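Long-range contact in glycosyl hydrolase, family 38 (Enterococcus faecalis, PDB 5KBP), which probably hydrolyses alpha-linked mannose residues from carbohydrates, as an alpha-mannosidase of glycoside hydrolase family 38: residues S360-R366 with T765-Q769. Numbering follows the deposited sequence.
Sequences SVDEVHR and TPEAQ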
ATOM      1  N   SER A 360      -5.914   3.269 -14.594  1.00 39.18           N
ATOM      2  CA  SER A 360      -5.747   1.870 -14.229  1.00 36.98           C
ATOM      3  C   SER A 360      -6.986   1.408 -13.463  1.00 37.93           C
ATOM      4  O   SER A 360      -7.955   2.156 -13.297  1.00 39.47           O
ATOM      5  CB  SER A 360      -4.467   1.676 -13.413  1.00 42.89           C
ATOM      6  OG  SER A 360      -3.319   1.981 -14.185  1.00 41.60           O
ATOM      7  N   VAL A 361      -6.952   0.165 -12.988  1.00 41.18           N
ATOM      8  CA  VAL A 361      -8.060  -0.380 -12.211  1.00 41.45           C
ATOM      9  C   VAL A 361      -7.901   0.038 -10.754  1.00 45.44           C
ATOM     10  O   VAL A 361      -6.839   0.528 -10.352  1.00 44.72           O
ATOM     11  CB  VAL A 361      -8.148  -1.909 -12.356  1.00 38.69           C
ATOM     12  CG1 VAL A 361      -8.629  -2.278 -13.752  1.00 35.68           C
ATOM     13  CG2 VAL A 361      -6.798  -2.545 -12.078  1.00 38.39           C
ATOM     14  N   ASP A 362      -8.957  -0.157  -9.957  1.00 46.36           N
ATOM     15  CA  ASP A 362      -8.991   0.395  -8.603  1.00 48.96           C
ATOM     16  C   ASP A 362      -7.848  -0.129  -7.744  1.00 48.96           C
ATOM     17  O   ASP A 362      -7.280   0.616  -6.937  1.00 50.33           O
ATOM     18  CB  ASP A 362     -10.330   0.080  -7.938  1.00 49.58           C
ATOM     19  CG  ASP A 362     -11.494   0.768  -8.616  1.00 58.75           C
ATOM     20  OD1 ASP A 362     -11.256   1.613  -9.503  1.00 49.73           O
ATOM     21  OD2 ASP A 362     -12.648   0.471  -8.249  1.00 61.31           O
ATOM     22  N   GLU A 363      -7.501  -1.410  -7.893  1.00 39.35           N
ATOM     23  CA  GLU A 363      -6.458  -1.991  -7.053  1.00 40.27           C
ATOM     24  C   GLU A 363      -5.119  -1.302  -7.269  1.00 39.04           C
ATOM     25  O   GLU A 363      -4.334  -1.162  -6.323  1.00 46.20           O
ATOM     26  CB  GLU A 363      -6.327  -3.490  -7.326  1.00 56.83           C
ATOM     27  CG  GLU A 363      -7.568  -4.308  -7.001  1.00 70.12           C
ATOM     28  CD  GLU A 363      -8.622  -4.237  -8.088  1.00 76.45           C
ATOM     29  OE1 GLU A 363      -9.822  -4.159  -7.752  1.00 80.98           O
ATOM     30  OE2 GLU A 363      -8.249  -4.254  -9.280  1.00 78.95           O
ATOM     31  N   VAL A 364      -4.846  -0.862  -8.498  1.00 42.69           N
ATOM     32  CA  VAL A 364      -3.580  -0.197  -8.791  1.00 43.65           C
ATOM     33  C   VAL A 364      -3.482   1.120  -8.032  1.00 49.18           C
ATOM     34  O   VAL A 364      -2.455   1.428  -7.414  1.00 40.53           O
ATOM     35  CB  VAL A 364      -3.427   0.018 -10.309  1.00 40.62           C
ATOM     36  CG1 VAL A 364      -2.287   0.981 -10.594  1.00 32.16           C
ATOM     37  CG2 VAL A 364      -3.205  -1.310 -11.020  1.00 34.71           C
ATOM     38  N   HIS A 365      -4.556   1.910  -8.054  1.00 46.95           N
ATOM     39  CA  HIS A 365      -4.490   3.261  -7.511  1.00 49.92           C
ATOM     40  C   HIS A 365      -4.572   3.285  -5.990  1.00 47.88           C
ATOM     41  O   HIS A 365      -4.041   4.208  -5.365  1.00 46.17           O
ATOM     42  CB  HIS A 365      -5.591   4.121  -8.130  1.00 44.49           C
ATOM     43  CG  HIS A 365      -5.420   4.336  -9.601  1.00 48.89           C
ATOM     44  ND1 HIS A 365      -6.402   4.033 -10.518  1.00 52.53           N
ATOM     45  CD2 HIS A 365      -4.372   4.812 -10.316  1.00 47.49           C
ATOM     46  CE1 HIS A 365      -5.974   4.323 -11.733  1.00 53.41           C
ATOM     47  NE2 HIS A 365      -4.742   4.792 -11.639  1.00 50.92           N
ATOM     48  N   ARG A 366      -5.225   2.294  -5.377  1.00 43.14           N
ATOM     49  CA  ARG A 366      -5.116   2.154  -3.929  1.00 41.24           C
ATOM     50  C   ARG A 366      -3.690   1.818  -3.522  1.00 37.45           C
ATOM     51  O   ARG A 366      -3.236   2.232  -2.451  1.00 42.79           O
ATOM     52  CB  ARG A 366      -6.083   1.086  -3.416  1.00 39.30           C
ATOM     53  CG  ARG A 366      -7.550   1.441  -3.588  1.00 46.83           C
ATOM     54  CD  ARG A 366      -8.431   0.632  -2.650  1.00 48.99           C
ATOM     55  NE  ARG A 366      -8.255  -0.804  -2.839  1.00 56.37           N
ATOM     56  CZ  ARG A 366      -8.942  -1.532  -3.712  1.00 59.26           C
ATOM     57  NH1 ARG A 366      -9.855  -0.956  -4.481  1.00 56.20           N
ATOM     58  NH2 ARG A 366      -8.717  -2.834  -3.818  1.00 58.39           N
ATOM     59  N   THR A 765     -14.343   0.669 -12.966  1.00 40.16           N
ATOM     60  CA  THR A 765     -13.518   1.349 -11.967  1.00 49.07           C
ATOM     61  C   THR A 765     -14.426   2.250 -11.139  1.00 46.68           C
ATOM     62  O   THR A 765     -14.470   3.470 -11.347  1.00 50.57           O
ATOM     63  CB  THR A 765     -12.387   2.144 -12.623  1.00 46.94           C
ATOM     64  OG1 THR A 765     -12.926   3.009 -13.632  1.00 44.49           O
ATOM     65  CG2 THR A 765     -11.374   1.203 -13.259  1.00 42.69           C
ATOM     66  N   PRO A 766     -15.177   1.677 -10.193  1.00 47.45           N
ATOM     67  CA  PRO A 766     -16.092   2.504  -9.391  1.00 49.22           C
ATOM     68  C   PRO A 766     -15.384   3.512  -8.503  1.00 50.81           C
ATOM     69  O   PRO A 766     -15.952   4.573  -8.219  1.00 44.19           O
ATOM     70  CB  PRO A 766     -16.870   1.470  -8.565  1.00 44.28           C
ATOM     71  CG  PRO A 766     -15.989   0.261  -8.542  1.00 43.73           C
ATOM     72  CD  PRO A 766     -15.307   0.244  -9.875  1.00 46.26           C
ATOM     73  N   GLU A 767     -14.161   3.220  -8.055  1.00 42.48           N
ATOM     74  CA  GLU A 767     -13.427   4.186  -7.245  1.00 47.66           C
ATOM     75  C   GLU A 767     -12.880   5.345  -8.068  1.00 50.10           C
ATOM     76  O   GLU A 767     -12.363   6.305  -7.487  1.00 56.11           O
ATOM     77  CB  GLU A 767     -12.294   3.489  -6.491  1.00 42.78           C
ATOM     78  CG  GLU A 767     -12.788   2.573  -5.382  1.00 48.60           C
ATOM     79  CD  GLU A 767     -11.660   1.869  -4.658  1.00 62.32           C
ATOM     80  OE1 GLU A 767     -11.927   1.239  -3.614  1.00 66.22           O
ATOM     81  OE2 GLU A 767     -10.507   1.943  -5.132  1.00 65.63           O
ATOM     82  N   ALA A 768     -12.976   5.275  -9.398  1.00 39.34           N
ATOM     83  CA  ALA A 768     -12.694   6.430 -10.239  1.00 39.35           C
ATOM     84  C   ALA A 768     -13.788   7.485 -10.159  1.00 41.58           C
ATOM     85  O   ALA A 768     -13.612   8.582 -10.701  1.00 47.07           O
ATOM     86  CB  ALA A 768     -12.504   5.992 -11.693  1.00 37.21           C
ATOM     87  N   GLN A 769     -14.912   7.178  -9.506  1.00 31.41           N
ATOM     88  CA  GLN A 769     -15.961   8.164  -9.283  1.00 41.18           C
ATOM     89  C   GLN A 769     -15.590   9.178  -8.210  1.00 42.94           C
ATOM     90  O   GLN A 769     -16.334  10.146  -8.019  1.00 42.68           O
ATOM     91  CB  GLN A 769     -17.271   7.466  -8.907  1.00 45.90           C
ATOM     92  CG  GLN A 769     -17.830   6.543  -9.981  1.00 45.64           C
ATOM     93  CD  GLN A 769     -18.453   7.291 -11.147  1.00 48.50           C
ATOM     94  OE1 GLN A 769     -18.445   8.519 -11.189  1.00 45.18           O
ATOM     95  NE2 GLN A 769     -19.003   6.546 -12.098  1.00 43.21           N
TER
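Asp362, in the first turn of helix 362-393, faces Thr765, just ahead of the short 3-10 segment 766-769, and their CA atoms are 5.7 Å apart. Val361 occupies the N-cap position of the helix, while the 3-10 segment lies in the loop between strands 745-753 and 772-783; its turn is held by i to i+3 backbone bonds, from Ala768 N to Thr765 O and from Gln769 N to Pro766 O. The contact thus joins the helical middle domain to a loop between strands of the C-terminal beta region.

The carboxylate of Asp362 fills the centre of the interface. Asp362 OD2 accepts the N-H of Glu767, with 3.1 Å to Glu767 N, in a nearly straight bond (166°), the donor standing above the carboxylate plane. Asp362 OD2 also touches Pro766 CD at 3.1 Å, whereas OD1 rests against CA and CB of Thr765 and forms a salt bridge with Arg303. CG2 of Thr765 packs against the backbone O of Ser360, 3.5 Å away.

Glu767 reaches back across Asp362, with its CB 3.5 Å from Asp362 CG. Beyond CG its chain is extended (chi2 179°), which carries the carboxylate past Asp362 CB to Arg366. There Arg366 NH1 donates to Glu767 OE2 at 3.0 Å, closing a salt bridge. The carboxylate lies at the guanidinium edge but is turned almost perpendicular to it, the planes 84° apart. Arg366 NH2 pairs with Glu373 of the second subunit, so this guanidinium links the intrachain contact to the dimer interface.

Asp362 OD2 and Glu767 OE2 approach to 4.1 Å, a proximity of like charges that the two arginines and the Glu767 amide probably offset, consistent with both carboxylates remaining ionised in this largely buried junction.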